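PDB 2J43: spydx from Streptococcus pyogenes, which binds alpha-glucans such as host lung glycogen through its family 41 carbohydrate-binding modules and, as the full-length pullulanase, probably hydrolyses alpha-1,6-glucosidic linkages. Local coordinates for residues 20-29 and 63-74; 109-119 and 155-163. All blocks are in the same frame, centred on the assembly; numbering follows the deposited sequence.

Interaction 1 (20-29 and 63-74)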
loop_
_atom_site.group_PDB
_atom_site.type_symbol
_atom_site.label_atom_id
_atom_site.label_comp_id
_atom_site.label_asym_id
_atom_site.label_seq_id
_atom_site.Cartn_x
_atom_site.Cartn_y
_atom_site.Cartn_z
ATOM N N SER A 20 -24.432 -13.479 -7.395
ATOM C CA SER A 20 -23.937 -14.423 -8.395
ATOM C C SER A 20 -22.440 -14.474 -8.503
ATOM O O SER A 20 -21.950 -15.301 -9.273
ATOM C CB SER A 20 -24.495 -14.021 -9.760
ATOM O OG SER A 20 -25.949 -13.854 -9.675
ATOM N N LEU A 21 -21.739 -13.628 -7.777
ATOM C CA LEU A 21 -20.264 -13.567 -7.819
ATOM C C LEU A 21 -19.608 -14.342 -6.669
ATOM O O LEU A 21 -20.029 -14.284 -5.524
ATOM C CB LEU A 21 -19.772 -12.131 -7.750
ATOM C CG LEU A 21 -20.017 -11.310 -9.004
ATOM C CD1 LEU A 21 -19.715 -9.841 -8.692
ATOM C CD2 LEU A 21 -19.167 -11.903 -10.135
ATOM N N GLY A 22 -18.527 -15.067 -6.995
ATOM C CA GLY A 22 -17.732 -15.742 -5.983
ATOM C C GLY A 22 -16.261 -15.382 -6.018
ATOM O O GLY A 22 -15.695 -15.113 -7.105
ATOM N N LEU A 23 -15.643 -15.425 -4.852
ATOM C CA LEU A 23 -14.179 -15.301 -4.702
ATOM C C LEU A 23 -13.654 -16.692 -4.388
ATOM O O LEU A 23 -13.851 -17.239 -3.315
ATOM C CB LEU A 23 -13.812 -14.354 -3.569
ATOM C CG LEU A 23 -12.330 -14.073 -3.354
ATOM C CD1 LEU A 23 -11.732 -13.495 -4.634
ATOM C CD2 LEU A 23 -12.057 -13.112 -2.173
ATOM N N TRP A 24 -12.904 -17.236 -5.334
ATOM C CA TRP A 24 -12.412 -18.608 -5.338
ATOM C C TRP A 24 -10.902 -18.532 -5.017
ATOM O O TRP A 24 -10.182 -17.800 -5.673
ATOM C CB TRP A 24 -12.638 -19.236 -6.717
ATOM C CG TRP A 24 -12.178 -20.665 -6.790
ATOM C CD1 TRP A 24 -10.911 -21.125 -7.063
ATOM C CD2 TRP A 24 -13.001 -21.811 -6.613
ATOM N NE1 TRP A 24 -10.916 -22.504 -7.019
ATOM C CE2 TRP A 24 -12.182 -22.952 -6.728
ATOM C CE3 TRP A 24 -14.377 -21.991 -6.330
ATOM C CZ2 TRP A 24 -12.683 -24.254 -6.587
ATOM C CZ3 TRP A 24 -14.880 -23.276 -6.191
ATOM C CH2 TRP A 24 -14.040 -24.404 -6.315
ATOM N N VAL A 25 -10.456 -19.181 -3.937
ATOM C CA VAL A 25 -9.118 -18.967 -3.397
ATOM C C VAL A 25 -8.309 -20.260 -3.218
ATOM O O VAL A 25 -8.858 -21.322 -2.938
ATOM C CB VAL A 25 -9.167 -18.199 -2.053
ATOM C CG1 VAL A 25 -9.775 -16.835 -2.246
ATOM C CG2 VAL A 25 -9.983 -18.964 -1.015
ATOM N N TRP A 26 -7.008 -20.123 -3.400
ATOM C CA TRP A 26 -6.077 -21.198 -3.136
ATOM C C TRP A 26 -4.736 -20.679 -2.686
ATOM O O TRP A 26 -4.558 -19.477 -2.448
ATOM C CB TRP A 26 -6.003 -22.110 -4.331
ATOM C CG TRP A 26 -5.456 -21.561 -5.650
ATOM C CD1 TRP A 26 -4.231 -21.833 -6.169
ATOM C CD2 TRP A 26 -6.124 -20.736 -6.662
ATOM N NE1 TRP A 26 -4.080 -21.238 -7.392
ATOM C CE2 TRP A 26 -5.218 -20.580 -7.739
ATOM C CE3 TRP A 26 -7.375 -20.132 -6.767
ATOM C CZ2 TRP A 26 -5.516 -19.842 -8.884
ATOM C CZ3 TRP A 26 -7.660 -19.405 -7.911
ATOM C CH2 TRP A 26 -6.734 -19.261 -8.940
ATOM N N GLY A 27 -3.759 -21.561 -2.536
ATOM C CA GLY A 27 -2.508 -21.165 -1.926
ATOM C C GLY A 27 -2.641 -21.136 -0.408
ATOM O O GLY A 27 -3.306 -21.970 0.194
ATOM N N ASP A 28 -2.002 -20.148 0.201
ATOM C CA ASP A 28 -1.802 -20.136 1.658
ATOM C C ASP A 28 -2.988 -19.522 2.388
ATOM O O ASP A 28 -2.841 -18.648 3.225
ATOM C CB ASP A 28 -0.487 -19.418 2.006
ATOM C CG ASP A 28 0.716 -20.142 1.455
ATOM O OD1 ASP A 28 0.698 -21.397 1.401
ATOM O OD2 ASP A 28 1.699 -19.533 1.035
ATOM N N VAL A 29 -4.169 -20.001 2.061
ATOM C CA VAL A 29 -5.426 -19.634 2.684
ATOM C C VAL A 29 -5.823 -20.763 3.659
ATOM O O VAL A 29 -5.324 -21.897 3.536
ATOM C CB VAL A 29 -6.535 -19.345 1.621
ATOM C CG1 VAL A 29 -6.158 -18.169 0.770
ATOM C CG2 VAL A 29 -6.811 -20.520 0.722
ATOM N N HIS A 63 2.922 -20.737 7.277
ATOM C CA HIS A 63 3.511 -20.555 5.959
ATOM C C HIS A 63 2.660 -19.695 5.040
ATOM O O HIS A 63 2.142 -20.169 4.027
ATOM C CB HIS A 63 3.895 -21.894 5.304
ATOM C CG HIS A 63 4.685 -22.790 6.220
ATOM N ND1 HIS A 63 4.208 -23.998 6.687
ATOM C CD2 HIS A 63 5.923 -22.640 6.765
ATOM C CE1 HIS A 63 5.112 -24.554 7.479
ATOM N NE2 HIS A 63 6.163 -23.754 7.539
ATOM N N ARG A 64 2.564 -18.425 5.411
ATOM C CA ARG A 64 1.822 -17.410 4.671
ATOM C C ARG A 64 2.716 -16.655 3.697
ATOM O O ARG A 64 3.316 -15.649 4.046
ATOM C CB ARG A 64 1.154 -16.463 5.655
ATOM C CG ARG A 64 0.002 -17.049 6.357
ATOM C CD ARG A 64 -0.676 -16.145 7.380
ATOM N NE ARG A 64 0.243 -15.644 8.414
ATOM C CZ ARG A 64 0.656 -16.379 9.450
ATOM N NH1 ARG A 64 0.270 -17.644 9.591
ATOM N NH2 ARG A 64 1.498 -15.847 10.336
ATOM N N GLN A 65 2.835 -17.162 2.480
ATOM C CA GLN A 65 3.712 -16.607 1.462
ATOM C C GLN A 65 2.992 -16.136 0.213
ATOM O O GLN A 65 3.416 -15.161 -0.415
ATOM C CB GLN A 65 4.767 -17.618 1.032
ATOM C CG GLN A 65 5.701 -18.020 2.184
ATOM C CD GLN A 65 6.639 -19.126 1.781
ATOM O OE1 GLN A 65 6.204 -20.284 1.537
ATOM N NE2 GLN A 65 7.913 -18.796 1.673
ATOM N N GLN A 66 1.968 -16.877 -0.221
ATOM C CA GLN A 66 1.302 -16.543 -1.479
ATOM C C GLN A 66 -0.158 -16.983 -1.428
ATOM O O GLN A 66 -0.455 -18.086 -0.972
ATOM C CB GLN A 66 1.971 -17.250 -2.655
ATOM C CG GLN A 66 3.470 -16.991 -2.824
ATOM C CD GLN A 66 4.052 -17.516 -4.120
ATOM O OE1 GLN A 66 3.606 -17.127 -5.213
ATOM N NE2 GLN A 66 5.083 -18.361 -4.009
ATOM N N VAL A 67 -1.030 -16.133 -1.956
ATOM C CA VAL A 67 -2.442 -16.401 -2.077
ATOM C C VAL A 67 -2.813 -16.257 -3.526
ATOM O O VAL A 67 -2.427 -15.302 -4.183
ATOM C CB VAL A 67 -3.228 -15.382 -1.256
ATOM C CG1 VAL A 67 -4.693 -15.415 -1.534
ATOM C CG2 VAL A 67 -2.933 -15.642 0.267
ATOM N N SER A 68 -3.587 -17.192 -4.013
ATOM C CA SER A 68 -4.096 -17.097 -5.334
ATOM C C SER A 68 -5.615 -17.003 -5.264
ATOM O O SER A 68 -6.265 -17.482 -4.341
ATOM C CB SER A 68 -3.676 -18.302 -6.180
ATOM O OG SER A 68 -2.240 -18.344 -6.312
ATOM N N TYR A 69 -6.180 -16.424 -6.308
ATOM C CA TYR A 69 -7.604 -16.178 -6.322
ATOM C C TYR A 69 -8.107 -15.922 -7.738
ATOM O O TYR A 69 -7.358 -15.597 -8.699
ATOM C CB TYR A 69 -8.010 -14.977 -5.419
ATOM C CG TYR A 69 -7.675 -13.669 -6.065
ATOM C CD1 TYR A 69 -8.622 -12.964 -6.824
ATOM C CD2 TYR A 69 -6.385 -13.154 -5.963
ATOM C CE1 TYR A 69 -8.229 -11.784 -7.466
ATOM C CE2 TYR A 69 -6.033 -11.929 -6.586
ATOM C CZ TYR A 69 -6.958 -11.290 -7.323
ATOM O OH TYR A 69 -6.589 -10.124 -7.978
ATOM N N LEU A 70 -9.416 -16.033 -7.860
ATOM C CA LEU A 70 -10.125 -15.576 -9.039
ATOM C C LEU A 70 -11.527 -15.189 -8.614
ATOM O O LEU A 70 -11.966 -15.579 -7.545
ATOM C CB LEU A 70 -10.145 -16.632 -10.144
ATOM C CG LEU A 70 -10.863 -17.930 -9.808
ATOM C CD1 LEU A 70 -12.351 -17.763 -10.114
ATOM C CD2 LEU A 70 -10.320 -19.143 -10.563
ATOM N N ILE A 71 -12.209 -14.457 -9.486
ATOM C CA ILE A 71 -13.626 -14.106 -9.294
ATOM C C ILE A 71 -14.384 -14.911 -10.316
ATOM O O ILE A 71 -14.093 -14.836 -11.534
ATOM C CB ILE A 71 -13.904 -12.566 -9.458
ATOM C CG1 ILE A 71 -13.173 -11.793 -8.367
ATOM C CG2 ILE A 71 -15.423 -12.261 -9.389
ATOM C CD1 ILE A 71 -13.299 -10.318 -8.462
ATOM N N ASN A 72 -15.367 -15.667 -9.864
ATOM C CA ASN A 72 -16.203 -16.480 -10.738
ATOM C C ASN A 72 -17.644 -16.054 -10.615
ATOM O O ASN A 72 -17.948 -15.121 -9.883
ATOM C CB ASN A 72 -16.036 -17.998 -10.487
ATOM C CG ASN A 72 -16.580 -18.507 -9.121
ATOM O OD1 ASN A 72 -17.352 -17.828 -8.481
ATOM N ND2 ASN A 72 -16.290 -19.782 -8.765
ATOM N N ASN A 73 -18.485 -16.703 -11.401
ATOM C CA ASN A 73 -19.923 -16.573 -11.223
ATOM C C ASN A 73 -20.572 -17.927 -11.150
ATOM O O ASN A 73 -19.935 -18.970 -11.258
ATOM C CB ASN A 73 -20.523 -15.675 -12.292
ATOM C CG ASN A 73 -20.415 -16.274 -13.691
ATOM O OD1 ASN A 73 -20.191 -17.480 -13.848
ATOM N ND2 ASN A 73 -20.600 -15.419 -14.699
ATOM N N LYS A 74 -21.868 -17.940 -10.871
ATOM C CA LYS A 74 -22.529 -19.200 -10.584
ATOM C C LYS A 74 -22.703 -20.062 -11.854
ATOM O O LYS A 74 -22.846 -21.272 -11.742
ATOM C CB LYS A 74 -23.824 -18.964 -9.796
ATOM C CG LYS A 74 -24.845 -18.189 -10.530
ATOM C CD LYS A 74 -26.160 -18.012 -9.702
ATOM C CE LYS A 74 -26.976 -16.884 -10.322
ATOM N NZ LYS A 74 -27.668 -17.266 -11.584
HETATM O O HOH W 1 -20.445 -17.877 -7.536
#
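Asp28 holds Gln66 at both ends: its N donates to Gln66 O at 2.8 Å, while its OD2 accepts from Gln66 N at 3.0 Å. The same OD2 takes a second amide, Gln65 N, also at 3.0 Å, and the two N-H groups reach it on the anti side from opposite faces of the carboxylate. With chi1 at -64° the carboxylate lies beside Asp28's own N, bringing amide and acid to bear on one residue.

From there strands 21-27 and 66-73 of the first pullulanase-associated (family 41 carbohydrate-binding) domain run antiparallel, with Trp26–Ser68, Trp24–Leu70 and Gly22–Asn72 as doubly hydrogen-bonded pairs. Asn72 stretches OD1 across Gly22, and a water donates to that oxygen at 3.2 Å; ND2 is satisfied by Pro37 O. At the far end the bond from Lys74 N to Ser20 O is weak.

Ser68 CB sits over one face of the Trp26 indole, and Leu70 touches both tryptophans, CD1 3.7 Å from Trp24 CB and CD2 3.8 Å from Trp26 CZ3, which meets the edge of the Trp24 ring. Behind them Leu23 CD1 meets Tyr69 CD1 at 3.8 Å, and both side chains pack on Met7 of strand 4-9, across the beta-sandwich. The ladder satisfies alternate residues, Ile41 and Ser80 take others, Asp28 serves the amides at its end, and the face turned to strand 4-9 is mostly apolar.

Interaction 2 (109-119 and 155-163). Unlike the reference sequence in segment 109-119: Glu111 (reference Lys).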
loop_
_atom_site.group_PDB
_atom_site.type_symbol
_atom_site.label_atom_id
_atom_site.label_comp_id
_atom_site.label_asym_id
_atom_site.label_seq_id
_atom_site.Cartn_x
_atom_site.Cartn_y
_atom_site.Cartn_z
ATOM N N LEU A 109 -2.490 5.911 -4.730
ATOM C CA LEU A 109 -3.039 7.246 -4.721
ATOM C C LEU A 109 -3.012 7.849 -6.134
ATOM O O LEU A 109 -2.619 7.190 -7.088
ATOM C CB LEU A 109 -2.295 8.078 -3.682
ATOM C CG LEU A 109 -2.251 7.416 -2.289
ATOM C CD1 LEU A 109 -1.419 8.262 -1.329
ATOM C CD2 LEU A 109 -3.655 7.114 -1.677
ATOM N N LYS A 110 -3.492 9.084 -6.236
ATOM C CA LYS A 110 -3.548 9.849 -7.476
ATOM C C LYS A 110 -2.205 9.890 -8.227
ATOM O O LYS A 110 -1.129 10.003 -7.632
ATOM C CB LYS A 110 -4.061 11.286 -7.185
ATOM C CG LYS A 110 -3.448 11.992 -5.937
ATOM C CD LYS A 110 -3.890 13.479 -5.808
ATOM C CE LYS A 110 -4.077 13.972 -4.352
ATOM N NZ LYS A 110 -2.818 14.113 -3.536
ATOM N N GLU A 111 -2.271 9.805 -9.555
ATOM C CA GLU A 111 -1.069 9.884 -10.385
ATOM C C GLU A 111 -0.441 11.268 -10.275
ATOM O O GLU A 111 -1.137 12.244 -10.069
ATOM C CB GLU A 111 -1.405 9.582 -11.858
ATOM C CG GLU A 111 -0.959 8.193 -12.287
ATOM C CD GLU A 111 -1.389 7.833 -13.700
ATOM O OE1 GLU A 111 -1.172 8.652 -14.633
ATOM O OE2 GLU A 111 -1.924 6.712 -13.877
ATOM N N GLY A 112 0.881 11.316 -10.364
ATOM C CA GLY A 112 1.636 12.559 -10.353
ATOM C C GLY A 112 1.978 13.086 -8.965
ATOM O O GLY A 112 2.456 14.228 -8.804
ATOM N N TYR A 113 1.718 12.267 -7.956
ATOM C CA TYR A 113 2.104 12.603 -6.589
ATOM C C TYR A 113 2.850 11.403 -5.996
ATOM O O TYR A 113 2.653 10.269 -6.413
ATOM C CB TYR A 113 0.864 12.910 -5.738
ATOM C CG TYR A 113 0.129 14.212 -6.054
ATOM C CD1 TYR A 113 0.194 15.292 -5.168
ATOM C CD2 TYR A 113 -0.677 14.343 -7.195
ATOM C CE1 TYR A 113 -0.513 16.486 -5.423
ATOM C CE2 TYR A 113 -1.370 15.544 -7.466
ATOM C CZ TYR A 113 -1.284 16.602 -6.569
ATOM O OH TYR A 113 -1.961 17.798 -6.786
ATOM N N LEU A 114 3.750 11.652 -5.048
ATOM C CA LEU A 114 4.337 10.593 -4.247
ATOM C C LEU A 114 3.953 10.936 -2.803
ATOM O O LEU A 114 4.202 12.043 -2.345
ATOM C CB LEU A 114 5.862 10.546 -4.385
ATOM C CG LEU A 114 6.535 9.378 -3.653
ATOM C CD1 LEU A 114 6.123 8.029 -4.234
ATOM C CD2 LEU A 114 8.087 9.440 -3.543
ATOM N N ARG A 115 3.310 10.016 -2.077
ATOM C CA ARG A 115 3.194 10.152 -0.617
ATOM C C ARG A 115 4.428 9.605 0.090
ATOM O O ARG A 115 4.821 8.445 -0.118
ATOM C CB ARG A 115 1.974 9.397 -0.078
ATOM C CG ARG A 115 1.801 9.535 1.420
ATOM C CD ARG A 115 0.440 9.144 1.965
ATOM N NE ARG A 115 -0.631 9.964 1.442
ATOM C CZ ARG A 115 -1.921 9.800 1.763
ATOM N NH1 ARG A 115 -2.298 8.816 2.570
ATOM N NH2 ARG A 115 -2.835 10.634 1.266
ATOM N N ILE A 116 5.018 10.437 0.956
ATOM C CA ILE A 116 6.094 10.030 1.829
ATOM C C ILE A 116 5.515 9.829 3.208
ATOM O O ILE A 116 5.054 10.764 3.838
ATOM C CB ILE A 116 7.192 11.097 1.844
ATOM C CG1 ILE A 116 7.788 11.232 0.438
ATOM C CG2 ILE A 116 8.221 10.749 2.944
ATOM C CD1 ILE A 116 8.784 12.405 0.252
ATOM N N ASN A 117 5.532 8.593 3.681
ATOM C CA ASN A 117 5.077 8.229 5.002
ATOM C C ASN A 117 6.285 8.102 5.926
ATOM O O ASN A 117 7.308 7.492 5.534
ATOM C CB ASN A 117 4.379 6.852 4.961
ATOM C CG ASN A 117 3.142 6.835 4.138
ATOM O OD1 ASN A 117 2.072 7.230 4.632
ATOM N ND2 ASN A 117 3.249 6.427 2.841
ATOM N N TYR A 118 6.206 8.674 7.126
ATOM C CA TYR A 118 7.322 8.615 8.054
ATOM C C TYR A 118 6.790 8.181 9.392
ATOM O O TYR A 118 5.920 8.843 9.894
ATOM C CB TYR A 118 8.000 10.003 8.255
ATOM C CG TYR A 118 9.094 9.916 9.295
ATOM C CD1 TYR A 118 10.293 9.265 8.993
ATOM C CD2 TYR A 118 8.942 10.457 10.582
ATOM C CE1 TYR A 118 11.296 9.121 9.945
ATOM C CE2 TYR A 118 9.960 10.346 11.536
ATOM C CZ TYR A 118 11.125 9.666 11.212
ATOM O OH TYR A 118 12.135 9.547 12.152
ATOM N N HIS A 119 7.335 7.098 9.946
ATOM C CA HIS A 119 6.949 6.542 11.232
ATOM C C HIS A 119 8.146 6.615 12.193
ATOM O O HIS A 119 9.290 6.383 11.773
ATOM C CB HIS A 119 6.471 5.084 11.060
ATOM C CG HIS A 119 5.767 4.527 12.270
ATOM N ND1 HIS A 119 6.430 3.927 13.311
ATOM C CD2 HIS A 119 4.446 4.446 12.567
ATOM C CE1 HIS A 119 5.557 3.562 14.235
ATOM N NE2 HIS A 119 4.346 3.843 13.800
ATOM N N TYR A 155 0.406 4.664 8.569
ATOM C CA TYR A 155 1.807 4.258 8.519
ATOM C C TYR A 155 2.734 5.387 8.995
ATOM O O TYR A 155 3.882 5.602 8.441
ATOM C CB TYR A 155 2.160 3.913 7.101
ATOM C CG TYR A 155 1.140 3.071 6.363
ATOM C CD1 TYR A 155 0.924 1.740 6.693
ATOM C CD2 TYR A 155 0.454 3.586 5.293
ATOM C CE1 TYR A 155 0.032 0.988 5.977
ATOM C CE2 TYR A 155 -0.444 2.841 4.565
ATOM C CZ TYR A 155 -0.622 1.540 4.885
ATOM O OH TYR A 155 -1.549 0.820 4.159
ATOM N N GLY A 156 2.204 6.106 9.990
ATOM C CA GLY A 156 2.878 7.265 10.555
ATOM C C GLY A 156 2.360 8.554 9.931
ATOM O O GLY A 156 1.229 8.631 9.433
ATOM N N ALA A 157 3.155 9.603 10.043
ATOM C CA ALA A 157 2.817 10.902 9.497
ATOM C C ALA A 157 3.055 10.826 8.010
ATOM O O ALA A 157 3.774 9.938 7.565
ATOM C CB ALA A 157 3.657 11.979 10.149
ATOM N N TYR A 158 2.489 11.733 7.237
ATOM C CA TYR A 158 2.768 11.748 5.816
ATOM C C TYR A 158 2.616 13.104 5.166
ATOM O O TYR A 158 1.985 14.016 5.711
ATOM C CB TYR A 158 1.889 10.720 5.069
ATOM C CG TYR A 158 0.420 11.058 5.009
ATOM C CD1 TYR A 158 -0.070 11.902 4.049
ATOM C CD2 TYR A 158 -0.463 10.554 5.944
ATOM C CE1 TYR A 158 -1.426 12.226 4.000
ATOM C CE2 TYR A 158 -1.858 10.868 5.901
ATOM C CZ TYR A 158 -2.302 11.693 4.927
ATOM O OH TYR A 158 -3.630 12.040 4.835
ATOM N N VAL A 159 3.211 13.235 3.989
ATOM C CA VAL A 159 2.947 14.359 3.121
ATOM C C VAL A 159 2.809 13.876 1.677
ATOM O O VAL A 159 3.502 12.935 1.263
ATOM C CB VAL A 159 4.040 15.424 3.244
ATOM C CG1 VAL A 159 5.377 14.887 2.859
ATOM C CG2 VAL A 159 3.580 16.715 2.454
ATOM N N ASP A 160 1.917 14.517 0.933
ATOM C CA ASP A 160 1.711 14.242 -0.481
ATOM C C ASP A 160 2.494 15.278 -1.286
ATOM O O ASP A 160 2.267 16.506 -1.168
ATOM C CB ASP A 160 0.221 14.294 -0.850
ATOM C CG ASP A 160 -0.542 13.124 -0.319
ATOM O OD1 ASP A 160 0.024 12.017 -0.356
ATOM O OD2 ASP A 160 -1.683 13.219 0.170
ATOM N N VAL A 161 3.405 14.790 -2.091
ATOM C CA VAL A 161 4.336 15.625 -2.839
ATOM C C VAL A 161 4.052 15.609 -4.354
ATOM O O VAL A 161 4.265 14.588 -5.011
ATOM C CB VAL A 161 5.768 15.169 -2.624
ATOM C CG1 VAL A 161 6.769 16.119 -3.310
ATOM C CG2 VAL A 161 6.078 15.022 -1.124
ATOM N N PRO A 162 3.687 16.747 -4.931
ATOM C CA PRO A 162 3.535 16.790 -6.400
ATOM C C PRO A 162 4.859 16.612 -7.115
ATOM O O PRO A 162 5.830 17.228 -6.707
ATOM C CB PRO A 162 2.976 18.195 -6.680
ATOM C CG PRO A 162 2.676 18.826 -5.371
ATOM C CD PRO A 162 3.433 18.057 -4.304
ATOM N N LEU A 163 4.879 15.797 -8.162
ATOM C CA LEU A 163 6.062 15.487 -8.948
ATOM C C LEU A 163 6.048 16.319 -10.264
ATOM O O LEU A 163 5.000 16.771 -10.714
ATOM C CB LEU A 163 6.093 13.986 -9.300
ATOM C CG LEU A 163 5.964 12.936 -8.185
ATOM C CD1 LEU A 163 5.900 11.531 -8.745
ATOM C CD2 LEU A 163 7.172 13.048 -7.317
HETATM O O HOH W 2 -0.738 11.449 -3.086
HETATM O O HOH W 3 0.661 7.164 7.039
#
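Asp160 OD1 is held from two directions: Arg115 NE donates to it at 2.8 Å in a perfectly straight bond, and a water bonded weakly to Lys110 NZ adds a weak bond. Arg115 NH2 takes the other oxygen, reaching the syn lone pair of Asp160 OD2 at 3.0 Å, so the salt bridge is side-on and bidentate. Lys110 NZ, 4.0 Å from Asp160 OD2, extends it as a long ion pair.

A bend at chi3 (-62°) lays the guanidinium flat on the Tyr158 ring. The planes are 16° apart and Arg115 CZ stands 3.7 Å from the ring centroid, giving a cation-pi stack; Leu109 CD1 lies over the opposite guanidinium face, toward its rim. His151 meets the Tyr158 ring in turn.

Farther along this face, one water joins three groups, donating to Asn117 OD1 at 2.8 Å and to Gly156 O while accepting from Tyr155 N. Asn117 ND2 goes to Val202 O on strand 201-205, the other neighbour of 113-119.

Beneath lies the antiparallel ladder of 113-119 and 156-162, interior strands in the mixed sheet of the second pullulanase-associated domain. Leu163 N to Gly112 O, 3.0 Å, extends it at the type II beta turn from Lys110 to Tyr113. On the reverse face Ile116 CD1 touches Val161 CG2 at 4.0 Å, and Leu114 and Ile116 pack on strand 170-176. Two bonds and a stack fix the guanidinium's rotation, and its positive charge, countered by Asp160 and lying over the Tyr158 ring, is probably well stabilised.

How the interactions relate
Each contact is an antiparallel strand pair in its own pullulanase-associated domain, and the two follow one another along the chain. Their centres are 31 Å apart on opposite sides of the chain's centre, with nearest atoms about 17 Å apart, so no element is shared. Interaction 1, in a four-stranded antiparallel sheet, is the more buried of the two although its centre lies farther out, about 20 Å from the chain centre against 11 Å for interaction 2, whose strand 113-119 also pairs in parallel with 201-205. Each has a largely apolar face; the other faces differ, with two tryptophans and few charges in interaction 1, and an ion-pair network stacked on tyrosine in interaction 2.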